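Local coordinates for protein oligogalacturonate lyase (Yersinia enterocolitica subsp. enterocolitica, PDB 3PE7) that cleaves oligogalacturonates, short fragments of pectin, by beta-elimination in the cytoplasm, and holds a manganese ion within a seven-bladed beta-propeller, at residues P356-T359 / Q364-F367; L184-W189 / T226-V231; G128-N133 / M171-K176. All coordinates share one frame; numbering follows the deposited sequence.

Contact 1: P356-T359 / Q364-F367; sequences PSFT and QILF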
ATOM      1  N   PRO A 356       2.652   7.744   1.692  1.00  7.37           N
ATOM      2  CA  PRO A 356       3.665   7.881   2.745  1.00  7.18           C
ATOM      3  C   PRO A 356       3.633   6.742   3.773  1.00  7.34           C
ATOM      4  O   PRO A 356       2.566   6.180   4.057  1.00  8.14           O
ATOM      5  CB  PRO A 356       3.282   9.198   3.432  1.00  6.91           C
ATOM      6  CG  PRO A 356       1.807   9.339   3.195  1.00  7.06           C
ATOM      7  CD  PRO A 356       1.611   8.795   1.784  1.00  7.43           C
ATOM      8  N   SER A 357       4.815   6.401   4.286  1.00  7.74           N
ATOM      9  CA  SER A 357       4.951   5.512   5.444  1.00  8.10           C
ATOM     10  C   SER A 357       6.168   5.971   6.255  1.00  8.73           C
ATOM     11  O   SER A 357       6.931   6.822   5.792  1.00  8.24           O
ATOM     12  CB  SER A 357       5.073   4.048   5.035  1.00  8.84           C
ATOM     13  OG  SER A 357       6.332   3.801   4.420  1.00  8.10           O
ATOM     14  N   PHE A 358       6.346   5.418   7.459  1.00  8.72           N
ATOM     15  CA  PHE A 358       7.462   5.773   8.313  1.00  8.95           C
ATOM     16  C   PHE A 358       8.659   4.856   8.075  1.00  8.79           C
ATOM     17  O   PHE A 358       8.481   3.671   7.800  1.00  8.71           O
ATOM     18  CB  PHE A 358       7.038   5.716   9.797  1.00  9.78           C
ATOM     19  CG  PHE A 358       6.007   6.746  10.180  1.00  9.20           C
ATOM     20  CD1 PHE A 358       4.653   6.440  10.152  1.00  9.23           C
ATOM     21  CD2 PHE A 358       6.391   8.030  10.568  1.00 11.45           C
ATOM     22  CE1 PHE A 358       3.663   7.392  10.532  1.00 10.10           C
ATOM     23  CE2 PHE A 358       5.426   8.993  10.928  1.00 10.40           C
ATOM     24  CZ  PHE A 358       4.054   8.669  10.910  1.00 10.71           C
ATOM     25  N   THR A 359       9.871   5.409   8.162  1.00  9.17           N
ATOM     26  CA  THR A 359      11.072   4.597   8.231  1.00  9.04           C
ATOM     27  C   THR A 359      11.000   3.759   9.524  1.00  9.59           C
ATOM     28  O   THR A 359      10.275   4.113  10.451  1.00  9.93           O
ATOM     29  CB  THR A 359      12.340   5.457   8.256  1.00  8.20           C
ATOM     30  OG1 THR A 359      12.205   6.488   9.245  1.00  8.09           O
ATOM     31  CG2 THR A 359      12.593   6.093   6.872  1.00  8.91           C
ATOM     32  N   GLN A 364      11.653   9.552   9.868  1.00 10.40           N
ATOM     33  CA  GLN A 364      11.461  10.071   8.518  1.00 10.31           C
ATOM     34  C   GLN A 364      10.215   9.489   7.881  1.00  9.74           C
ATOM     35  O   GLN A 364       9.736   8.445   8.291  1.00  9.85           O
ATOM     36  CB  GLN A 364      12.648   9.717   7.640  1.00 10.67           C
ATOM     37  CG  GLN A 364      13.934  10.382   8.042  1.00 13.42           C
ATOM     38  CD  GLN A 364      15.083   9.788   7.307  1.00 14.67           C
ATOM     39  OE1 GLN A 364      15.388   8.599   7.459  1.00 17.34           O
ATOM     40  NE2 GLN A 364      15.724  10.590   6.478  1.00 15.92           N
ATOM     41  N   ILE A 365       9.701  10.168   6.869  1.00  8.83           N
ATOM     42  CA  ILE A 365       8.680   9.560   6.034  1.00  9.71           C
ATOM     43  C   ILE A 365       9.175   9.377   4.596  1.00  8.50           C
ATOM     44  O   ILE A 365       9.893  10.236   4.046  1.00  8.48           O
ATOM     45  CB  ILE A 365       7.340  10.336   6.088  1.00 10.55           C
ATOM     46  CG1 ILE A 365       7.554  11.827   5.863  1.00 11.97           C
ATOM     47  CG2 ILE A 365       6.617  10.091   7.461  1.00 11.90           C
ATOM     48  CD1 ILE A 365       6.240  12.596   5.646  1.00 15.20           C
ATOM     49  N   LEU A 366       8.796   8.252   4.001  1.00  8.37           N
ATOM     50  CA  LEU A 366       9.151   7.923   2.609  1.00  8.02           C
ATOM     51  C   LEU A 366       7.947   8.150   1.724  1.00  8.03           C
ATOM     52  O   LEU A 366       6.842   7.700   2.049  1.00  7.67           O
ATOM     53  CB  LEU A 366       9.581   6.455   2.492  1.00  8.32           C
ATOM     54  CG  LEU A 366       9.846   5.946   1.056  1.00  8.27           C
ATOM     55  CD1 LEU A 366      11.152   6.509   0.530  1.00  9.61           C
ATOM     56  CD2 LEU A 366       9.852   4.391   0.992  1.00  8.56           C
ATOM     57  N   PHE A 367       8.150   8.820   0.596  1.00  6.83           N
ATOM     58  CA  PHE A 367       7.033   9.062  -0.332  1.00  7.01           C
ATOM     59  C   PHE A 367       7.522   9.232  -1.757  1.00  7.34           C
ATOM     60  O   PHE A 367       8.702   9.518  -1.982  1.00  7.08           O
ATOM     61  CB  PHE A 367       6.203  10.290   0.109  1.00  7.41           C
ATOM     62  CG  PHE A 367       6.963  11.588   0.109  1.00  7.65           C
ATOM     63  CD1 PHE A 367       6.827  12.468  -0.963  1.00  8.17           C
ATOM     64  CD2 PHE A 367       7.798  11.947   1.180  1.00  8.69           C
ATOM     65  CE1 PHE A 367       7.517  13.692  -0.971  1.00  7.92           C
ATOM     66  CE2 PHE A 367       8.494  13.172   1.175  1.00  7.96           C
ATOM     67  CZ  PHE A 367       8.346  14.043   0.103  1.00  7.82           C
TER

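Contact 2: L184-W189 / T226-V231; sequences LQENQW and TNMRKV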
ATOM      1  N   LEU A 184     -13.769 -17.530   0.609  1.00 18.47           N
ATOM      2  CA  LEU A 184     -15.061 -16.915   0.335  1.00 17.61           C
ATOM      3  C   LEU A 184     -15.224 -16.716  -1.166  1.00 17.73           C
ATOM      4  O   LEU A 184     -14.265 -16.367  -1.859  1.00 17.98           O
ATOM      5  CB  LEU A 184     -15.172 -15.554   1.038  1.00 17.75           C
ATOM      6  CG  LEU A 184     -16.402 -14.680   0.806  1.00 17.41           C
ATOM      7  CD1 LEU A 184     -17.688 -15.269   1.403  1.00 18.37           C
ATOM      8  CD2 LEU A 184     -16.152 -13.257   1.354  1.00 16.60           C
ATOM      9  N   GLN A 185     -16.436 -16.945  -1.664  1.00 17.81           N
ATOM     10  CA  GLN A 185     -16.743 -16.679  -3.072  1.00 17.88           C
ATOM     11  C   GLN A 185     -18.151 -16.120  -3.173  1.00 17.58           C
ATOM     12  O   GLN A 185     -19.101 -16.722  -2.654  1.00 17.61           O
ATOM     13  CB  GLN A 185     -16.569 -17.934  -3.939  1.00 17.81           C
ATOM     14  CG  GLN A 185     -16.872 -17.703  -5.429  1.00 19.63           C
ATOM     15  CD  GLN A 185     -16.460 -18.874  -6.291  1.00 20.53           C
ATOM     16  OE1 GLN A 185     -15.324 -19.357  -6.204  1.00 22.86           O
ATOM     17  NE2 GLN A 185     -17.377 -19.331  -7.149  1.00 19.95           N
ATOM     18  N   GLU A 186     -18.265 -14.939  -3.792  1.00 16.82           N
ATOM     19  CA  GLU A 186     -19.529 -14.212  -3.926  1.00 16.75           C
ATOM     20  C   GLU A 186     -19.603 -13.506  -5.269  1.00 16.53           C
ATOM     21  O   GLU A 186     -18.567 -13.205  -5.869  1.00 16.92           O
ATOM     22  CB  GLU A 186     -19.682 -13.153  -2.821  1.00 16.72           C
ATOM     23  CG  GLU A 186     -19.794 -13.727  -1.410  1.00 17.21           C
ATOM     24  CD  GLU A 186     -19.954 -12.659  -0.332  1.00 18.46           C
ATOM     25  OE1 GLU A 186     -19.425 -11.528  -0.501  1.00 18.91           O
ATOM     26  OE2 GLU A 186     -20.601 -12.964   0.698  1.00 17.36           O
ATOM     27  N   ASN A 187     -20.831 -13.234  -5.723  1.00 16.20           N
ATOM     28  CA  ASN A 187     -21.046 -12.421  -6.919  1.00 16.94           C
ATOM     29  C   ASN A 187     -21.175 -10.943  -6.557  1.00 16.42           C
ATOM     30  O   ASN A 187     -22.193 -10.285  -6.803  1.00 17.63           O
ATOM     31  CB  ASN A 187     -22.255 -12.929  -7.711  1.00 16.98           C
ATOM     32  CG  ASN A 187     -22.016 -14.299  -8.320  1.00 19.50           C
ATOM     33  OD1 ASN A 187     -20.879 -14.773  -8.424  1.00 19.96           O
ATOM     34  ND2 ASN A 187     -23.097 -14.952  -8.722  1.00 20.83           N
ATOM     35  N   GLN A 188     -20.131 -10.429  -5.917  1.00 16.05           N
ATOM     36  CA  GLN A 188     -19.986  -8.985  -5.706  1.00 15.67           C
ATOM     37  C   GLN A 188     -18.495  -8.668  -5.649  1.00 14.25           C
ATOM     38  O   GLN A 188     -17.673  -9.530  -5.355  1.00 14.52           O
ATOM     39  CB  GLN A 188     -20.738  -8.479  -4.460  1.00 15.60           C
ATOM     40  CG  GLN A 188     -20.134  -8.823  -3.085  1.00 17.81           C
ATOM     41  CD  GLN A 188     -21.079  -8.470  -1.939  1.00 17.68           C
ATOM     42  OE1 GLN A 188     -21.653  -7.374  -1.897  1.00 19.38           O
ATOM     43  NE2 GLN A 188     -21.265  -9.411  -1.013  1.00 17.84           N
ATOM     44  N   TRP A 189     -18.153  -7.424  -5.948  1.00 13.67           N
ATOM     45  CA  TRP A 189     -16.747  -7.037  -6.058  1.00 12.65           C
ATOM     46  C   TRP A 189     -16.068  -7.043  -4.685  1.00 11.89           C
ATOM     47  O   TRP A 189     -16.375  -6.207  -3.829  1.00 12.32           O
ATOM     48  CB  TRP A 189     -16.666  -5.639  -6.652  1.00 12.41           C
ATOM     49  CG  TRP A 189     -15.322  -5.250  -7.174  1.00 13.27           C
ATOM     50  CD1 TRP A 189     -14.162  -5.974  -7.132  1.00 11.48           C
ATOM     51  CD2 TRP A 189     -15.003  -4.016  -7.815  1.00 12.15           C
ATOM     52  NE1 TRP A 189     -13.133  -5.258  -7.721  1.00 13.38           N
ATOM     53  CE2 TRP A 189     -13.629  -4.054  -8.141  1.00 12.89           C
ATOM     54  CE3 TRP A 189     -15.753  -2.871  -8.143  1.00 14.38           C
ATOM     55  CZ2 TRP A 189     -12.984  -2.992  -8.785  1.00 12.92           C
ATOM     56  CZ3 TRP A 189     -15.117  -1.822  -8.792  1.00 14.23           C
ATOM     57  CH2 TRP A 189     -13.737  -1.893  -9.104  1.00 12.72           C
ATOM     58  N   THR A 226     -15.549 -18.929   8.137  1.00 19.89           N
ATOM     59  CA  THR A 226     -16.671 -18.719   9.045  1.00 20.88           C
ATOM     60  C   THR A 226     -16.731 -17.287   9.570  1.00 20.88           C
ATOM     61  O   THR A 226     -15.751 -16.540   9.476  1.00 20.87           O
ATOM     62  CB  THR A 226     -16.648 -19.692  10.263  1.00 20.50           C
ATOM     63  OG1 THR A 226     -15.508 -19.419  11.087  1.00 21.27           O
ATOM     64  CG2 THR A 226     -16.623 -21.136   9.815  1.00 23.46           C
ATOM     65  N   ASN A 227     -17.893 -16.915  10.104  1.00 21.61           N
ATOM     66  CA  ASN A 227     -18.067 -15.698  10.896  1.00 22.68           C
ATOM     67  C   ASN A 227     -17.785 -14.423  10.100  1.00 22.31           C
ATOM     68  O   ASN A 227     -17.086 -13.525  10.576  1.00 22.37           O
ATOM     69  CB  ASN A 227     -17.186 -15.734  12.148  1.00 23.56           C
ATOM     70  CG  ASN A 227     -17.844 -15.073  13.344  1.00 27.34           C
ATOM     71  OD1 ASN A 227     -17.492 -13.955  13.719  1.00 29.29           O
ATOM     72  ND2 ASN A 227     -18.803 -15.780  13.970  1.00 32.68           N
ATOM     73  N   MET A 228     -18.322 -14.360   8.889  1.00 21.46           N
ATOM     74  CA  MET A 228     -18.211 -13.144   8.101  1.00 21.25           C
ATOM     75  C   MET A 228     -19.065 -12.050   8.738  1.00 20.69           C
ATOM     76  O   MET A 228     -20.261 -12.237   8.968  1.00 21.21           O
ATOM     77  CB  MET A 228     -18.615 -13.408   6.645  1.00 21.48           C
ATOM     78  CG  MET A 228     -18.450 -12.199   5.736  1.00 22.13           C
ATOM     79  SD  MET A 228     -18.924 -12.529   4.027  1.00 22.69           S
ATOM     80  CE  MET A 228     -20.678 -12.851   4.213  1.00 23.79           C
ATOM     81  N   ARG A 229     -18.449 -10.911   9.040  1.00 19.85           N
ATOM     82  CA  ARG A 229     -19.151  -9.825   9.711  1.00 19.15           C
ATOM     83  C   ARG A 229     -18.625  -8.467   9.270  1.00 18.64           C
ATOM     84  O   ARG A 229     -17.460  -8.327   8.964  1.00 18.34           O
ATOM     85  CB  ARG A 229     -19.071  -9.969  11.240  1.00 19.44           C
ATOM     86  CG  ARG A 229     -17.700  -9.693  11.891  1.00 20.27           C
ATOM     87  CD  ARG A 229     -16.836 -10.932  11.893  1.00 22.50           C
ATOM     88  NE  ARG A 229     -15.688 -10.865  12.803  1.00 22.68           N
ATOM     89  CZ  ARG A 229     -14.632 -11.670  12.725  1.00 23.68           C
ATOM     90  NH1 ARG A 229     -13.633 -11.543  13.592  1.00 23.48           N
ATOM     91  NH2 ARG A 229     -14.562 -12.597  11.773  1.00 23.83           N
ATOM     92  N   LYS A 230     -19.495  -7.468   9.254  1.00 18.57           N
ATOM     93  CA  LYS A 230     -19.038  -6.118   8.962  1.00 18.82           C
ATOM     94  C   LYS A 230     -18.342  -5.495  10.164  1.00 17.92           C
ATOM     95  O   LYS A 230     -18.696  -5.752  11.326  1.00 16.59           O
ATOM     96  CB  LYS A 230     -20.164  -5.225   8.427  1.00 20.01           C
ATOM     97  CG  LYS A 230     -21.392  -5.095   9.261  1.00 23.04           C
ATOM     98  CD  LYS A 230     -22.429  -4.186   8.563  1.00 25.01           C
ATOM     99  CE  LYS A 230     -22.868  -4.711   7.215  1.00 25.46           C
ATOM    100  NZ  LYS A 230     -24.082  -3.971   6.737  1.00 27.78           N
ATOM    101  N   VAL A 231     -17.339  -4.676   9.873  1.00 17.30           N
ATOM    102  CA  VAL A 231     -16.609  -3.932  10.904  1.00 17.26           C
ATOM    103  C   VAL A 231     -17.538  -2.914  11.568  1.00 17.66           C
ATOM    104  O   VAL A 231     -17.509  -2.723  12.793  1.00 17.00           O
ATOM    105  CB  VAL A 231     -15.353  -3.265  10.278  1.00 16.92           C
ATOM    106  CG1 VAL A 231     -14.727  -2.227  11.233  1.00 15.47           C
ATOM    107  CG2 VAL A 231     -14.340  -4.331   9.877  1.00 17.05           C
TER

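Contact 3: G128-N133 / M171-K176; sequences GTWVAN and MRVDLK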
ATOM      1  N   GLY A 128      -5.857  -6.940  -7.635  1.00 15.39           N
ATOM      2  CA  GLY A 128      -5.223  -6.252  -6.502  1.00 14.99           C
ATOM      3  C   GLY A 128      -3.963  -6.925  -5.977  1.00 14.98           C
ATOM      4  O   GLY A 128      -3.264  -7.654  -6.701  1.00 15.47           O
ATOM      5  N   THR A 129      -3.681  -6.681  -4.697  1.00 13.90           N
ATOM      6  CA  THR A 129      -2.395  -7.011  -4.097  1.00 13.12           C
ATOM      7  C   THR A 129      -2.508  -8.257  -3.205  1.00 12.36           C
ATOM      8  O   THR A 129      -3.442  -8.368  -2.434  1.00 12.87           O
ATOM      9  CB  THR A 129      -1.877  -5.810  -3.268  1.00 13.36           C
ATOM     10  OG1 THR A 129      -1.786  -4.654  -4.128  1.00 13.21           O
ATOM     11  CG2 THR A 129      -0.501  -6.092  -2.696  1.00 13.20           C
ATOM     12  N   TRP A 130      -1.558  -9.173  -3.339  1.00 12.88           N
ATOM     13  CA  TRP A 130      -1.479 -10.338  -2.437  1.00 12.50           C
ATOM     14  C   TRP A 130      -0.771  -9.905  -1.157  1.00 12.58           C
ATOM     15  O   TRP A 130       0.280  -9.239  -1.223  1.00 12.84           O
ATOM     16  CB  TRP A 130      -0.710 -11.472  -3.113  1.00 13.55           C
ATOM     17  CG  TRP A 130      -1.440 -12.023  -4.279  1.00 14.61           C
ATOM     18  CD1 TRP A 130      -1.446 -11.527  -5.549  1.00 19.22           C
ATOM     19  CD2 TRP A 130      -2.306 -13.166  -4.286  1.00 16.60           C
ATOM     20  NE1 TRP A 130      -2.262 -12.300  -6.359  1.00 20.67           N
ATOM     21  CE2 TRP A 130      -2.801 -13.312  -5.604  1.00 18.38           C
ATOM     22  CE3 TRP A 130      -2.719 -14.078  -3.304  1.00 15.88           C
ATOM     23  CZ2 TRP A 130      -3.678 -14.349  -5.970  1.00 18.06           C
ATOM     24  CZ3 TRP A 130      -3.599 -15.105  -3.668  1.00 16.38           C
ATOM     25  CH2 TRP A 130      -4.063 -15.232  -4.989  1.00 16.91           C
ATOM     26  N   VAL A 131      -1.322 -10.279   0.004  1.00 12.13           N
ATOM     27  CA  VAL A 131      -0.771  -9.802   1.291  1.00 12.42           C
ATOM     28  C   VAL A 131      -0.444 -10.997   2.177  1.00 12.17           C
ATOM     29  O   VAL A 131      -1.260 -11.900   2.318  1.00 12.17           O
ATOM     30  CB  VAL A 131      -1.780  -8.861   2.018  1.00 12.67           C
ATOM     31  CG1 VAL A 131      -1.347  -8.578   3.477  1.00 13.25           C
ATOM     32  CG2 VAL A 131      -1.927  -7.564   1.241  1.00 13.11           C
ATOM     33  N   ALA A 132       0.751 -10.992   2.766  1.00 12.13           N
ATOM     34  CA  ALA A 132       1.184 -12.126   3.588  1.00 12.25           C
ATOM     35  C   ALA A 132       0.722 -12.003   5.028  1.00 11.90           C
ATOM     36  O   ALA A 132       0.417 -10.915   5.516  1.00 11.34           O
ATOM     37  CB  ALA A 132       2.702 -12.276   3.535  1.00 11.67           C
ATOM     38  N   ASN A 133       0.669 -13.147   5.706  1.00 11.91           N
ATOM     39  CA  ASN A 133       0.565 -13.158   7.159  1.00 11.39           C
ATOM     40  C   ASN A 133       1.901 -12.737   7.802  1.00 11.60           C
ATOM     41  O   ASN A 133       2.923 -12.637   7.125  1.00 11.02           O
ATOM     42  CB  ASN A 133       0.106 -14.549   7.633  1.00 11.86           C
ATOM     43  CG  ASN A 133       1.139 -15.647   7.364  1.00 11.01           C
ATOM     44  OD1 ASN A 133       1.993 -15.521   6.501  1.00 10.35           O
ATOM     45  ND2 ASN A 133       1.058 -16.728   8.132  1.00 11.48           N
ATOM     46  N   MET A 171      -8.864 -15.824  -1.897  1.00 16.51           N
ATOM     47  CA  MET A 171      -8.008 -16.997  -1.883  1.00 17.95           C
ATOM     48  C   MET A 171      -7.003 -16.926  -0.763  1.00 18.69           C
ATOM     49  O   MET A 171      -6.507 -15.862  -0.438  1.00 18.61           O
ATOM     50  CB  MET A 171      -7.241 -17.134  -3.202  1.00 18.45           C
ATOM     51  CG  MET A 171      -8.132 -17.331  -4.426  1.00 19.29           C
ATOM     52  SD  MET A 171      -9.094 -18.840  -4.275  1.00 23.21           S
ATOM     53  CE  MET A 171      -7.792 -20.064  -4.130  1.00 18.23           C
ATOM     54  N   ARG A 172      -6.683 -18.071  -0.179  1.00 19.27           N
ATOM     55  CA  ARG A 172      -5.469 -18.110   0.597  1.00 20.12           C
ATOM     56  C   ARG A 172      -4.514 -19.142   0.025  1.00 19.93           C
ATOM     57  O   ARG A 172      -4.933 -20.239  -0.407  1.00 19.97           O
ATOM     58  CB  ARG A 172      -5.734 -18.238   2.092  1.00 21.64           C
ATOM     59  CG  ARG A 172      -6.193 -19.555   2.542  1.00 22.82           C
ATOM     60  CD  ARG A 172      -5.782 -19.758   4.000  1.00 25.79           C
ATOM     61  NE  ARG A 172      -5.710 -21.186   4.292  1.00 28.22           N
ATOM     62  CZ  ARG A 172      -6.733 -21.924   4.709  1.00 29.49           C
ATOM     63  NH1 ARG A 172      -7.925 -21.376   4.916  1.00 28.93           N
ATOM     64  NH2 ARG A 172      -6.554 -23.219   4.934  1.00 30.81           N
ATOM     65  N   VAL A 173      -3.247 -18.750  -0.027  1.00 19.19           N
ATOM     66  CA  VAL A 173      -2.186 -19.521  -0.657  1.00 18.89           C
ATOM     67  C   VAL A 173      -1.128 -19.888   0.383  1.00 19.35           C
ATOM     68  O   VAL A 173      -0.677 -19.034   1.151  1.00 18.37           O
ATOM     69  CB  VAL A 173      -1.527 -18.744  -1.842  1.00 18.74           C
ATOM     70  CG1 VAL A 173      -0.278 -19.457  -2.361  1.00 18.83           C
ATOM     71  CG2 VAL A 173      -2.525 -18.540  -2.991  1.00 19.87           C
ATOM     72  N   ASP A 174      -0.757 -21.168   0.404  1.00 18.98           N
ATOM     73  CA  ASP A 174       0.335 -21.658   1.235  1.00 19.95           C
ATOM     74  C   ASP A 174       1.664 -21.460   0.518  1.00 20.50           C
ATOM     75  O   ASP A 174       1.879 -21.997  -0.584  1.00 20.14           O
ATOM     76  CB  ASP A 174       0.104 -23.142   1.541  1.00 20.39           C
ATOM     77  CG  ASP A 174       1.068 -23.691   2.577  1.00 22.19           C
ATOM     78  OD1 ASP A 174       2.302 -23.586   2.393  1.00 22.92           O
ATOM     79  OD2 ASP A 174       0.567 -24.264   3.575  1.00 24.85           O
ATOM     80  N   LEU A 175       2.559 -20.693   1.138  1.00 20.59           N
ATOM     81  CA  LEU A 175       3.836 -20.352   0.513  1.00 22.06           C
ATOM     82  C   LEU A 175       4.844 -21.506   0.417  1.00 23.39           C
ATOM     83  O   LEU A 175       5.746 -21.477  -0.436  1.00 23.24           O
ATOM     84  CB  LEU A 175       4.481 -19.135   1.186  1.00 21.74           C
ATOM     85  CG  LEU A 175       3.870 -17.746   0.948  1.00 21.35           C
ATOM     86  CD1 LEU A 175       4.622 -16.714   1.758  1.00 20.84           C
ATOM     87  CD2 LEU A 175       3.836 -17.333  -0.544  1.00 20.37           C
ATOM     88  N   LYS A 176       4.705 -22.501   1.293  1.00 24.53           N
ATOM     89  CA  LYS A 176       5.602 -23.657   1.277  1.00 25.95           C
ATOM     90  C   LYS A 176       5.161 -24.718   0.263  1.00 26.10           C
ATOM     91  O   LYS A 176       5.983 -25.280  -0.463  1.00 26.13           O
ATOM     92  CB  LYS A 176       5.724 -24.288   2.672  1.00 26.43           C
ATOM     93  CG  LYS A 176       6.869 -23.732   3.530  1.00 29.96           C
ATOM     94  CD  LYS A 176       6.362 -22.889   4.702  1.00 33.92           C
ATOM     95  CE  LYS A 176       5.955 -23.755   5.896  1.00 35.16           C
ATOM     96  NZ  LYS A 176       4.898 -23.088   6.722  1.00 35.85           N
TER

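Contact 1: P356-T359 / Q364-F367
Ser-357 and Leu-366 form the hydrogen-bonded pair of an antiparallel beta hairpin that joins the short edge strand 357-358 to strand 364-369, in the propeller sheet that brings together strands from both ends of the chain. Leu-366 N reaches Ser-357 O at 3.0 Å, and the return bond from Ser-357 N to Leu-366 O is longer at 3.3 Å. Nearer the turn, Thr-359 N meets Gln-364 O at 3.0 Å with an almost straight N-H (169°). Thr-359 chi1 (49°) sets OG1 between the backbone N and the carbonyl carbon, where it accepts from Gln-364 N at 3.2 Å with a more bent angle of 139°. Ser-357 and Leu-366 point their side chains to one face of the sheet; on the opposite one the non-hydrogen-bonded pair Phe-358 and Ile-365 brings Phe-358 CD2 to 3.7 Å from Ile-365 CG2, the methyl lying oblique to the ring. Asp-361 in the turn also bonds Thr-359 OG1, and Arg-35 bonds both Ser-357 OG and Leu-366 O, so the latter carbonyl serves two donors. Pro-356 directly follows the manganese ligand His-355, and four hydrogen bonds in a mostly buried setting are consistent with a well-defined chain beside the metal site.

Contact 2: L184-W189 / T226-V231
The backbones carrying Leu-184, Glu-186 and Met-228 stay well apart, the nearest CA pair (Leu-184 and Thr-226) being 9.0 Å distant, which excludes strand pairing: residues 180-186 and 229-230 are outermost strands of two successive propeller blades. Met-228 spans the gap. Its CG lies opposite the backbone N (chi1 -177°) and the chain stays extended at chi2 before bending at chi3 (65°), so that the sulfur touches both Leu-184 and Glu-186 while the methyl meets Glu-186. Met-228 SD lies 3.9 Å from Leu-184 CD2 and 4.0 Å from Leu-184 CD1, the two side chains meeting at about a right angle. Glu-186 approaches from the opposite direction, its OE2 coming within 3.5 Å of Met-228 CE and 3.8 Å of Met-228 SD. The other carboxylate oxygen, Glu-186 OE1, takes a hydrogen bond of 2.9 Å from Gln-188 NE2, which arrives from above the carboxylate plane, 60° out of it. Phe-205 of strand 202-207 touches both Leu-184 and Met-228 and so belongs to the same small apolar patch. The segments share no hydrogen bond: the junction is a small van der Waals one at the surface, with a carboxylate oxygen beside the thioether methyl, while the glutamate's polar link stays local, to Gln-188 two residues on.

Contact 3: G128-N133 / M171-K176
Trp-130 reaches Met-171 and Val-173 across one intervening strand of a four-stranded antiparallel propeller blade: 124-132 and 168-174 are its first and third strands, and 138-145 lies between them. The nearest CA pair, Trp-130 and Arg-172, is 9.2 Å apart, as expected for strands that are not neighbours. Backbone bonds go instead to the middle strand, Val-131 with Val-140 and Val-173 with Leu-139. The indole bridges that width with its CG anti to the carbonyl carbon (chi1 -67°) and its plane turned by chi2 (83°), which together present the far end of the six-membered ring to the third strand. There, Trp-130 CZ3 comes to 3.7 Å from Val-173 CG2, and Trp-130 CH2 lies 4.1 Å from Met-171 CB, both carbons oblique to the ring. Val-173 crosses the indole at about a right angle and touches it through CG2. Met-171 runs beside the indole in the same direction but meets it through CB alone, for bends at chi2 (-61°) and chi3 carry the thioether away from the tryptophan; its side chain also touches Ser-180 and Val-182 of the fourth strand. Both Trp-130 and Met-171 rest on Glu-143 of the strand between. At the end of the third strand Asp-174 OD1, which also bonds Thr-177 N, accepts from Lys-176 N at 2.9 Å in an Asx turn.

Contacts 1 and 3 are buried, whereas contact 2 lies at the surface, and contact 1 lies on the opposite side of the chain's centre from both others, its centre 33 Å from that of contact 2. The contacts differ in which strands they join: contact 1 pairs adjacent strands within a sheet, contact 3 bridges across a middle strand of one blade, and contact 2 spans two blades. Backbone hydrogen bonds accordingly dominate 356-359 / 364-367, while the other two rely on side-chain reach, through an indole inside and a thioether outside. Contacts 2 and 3 share a blade, since strands 168-174 and 180-186 are neighbours in it, yet their nearest atoms remain about 5 Å apart. Contact 1 alone adjoins the manganese site.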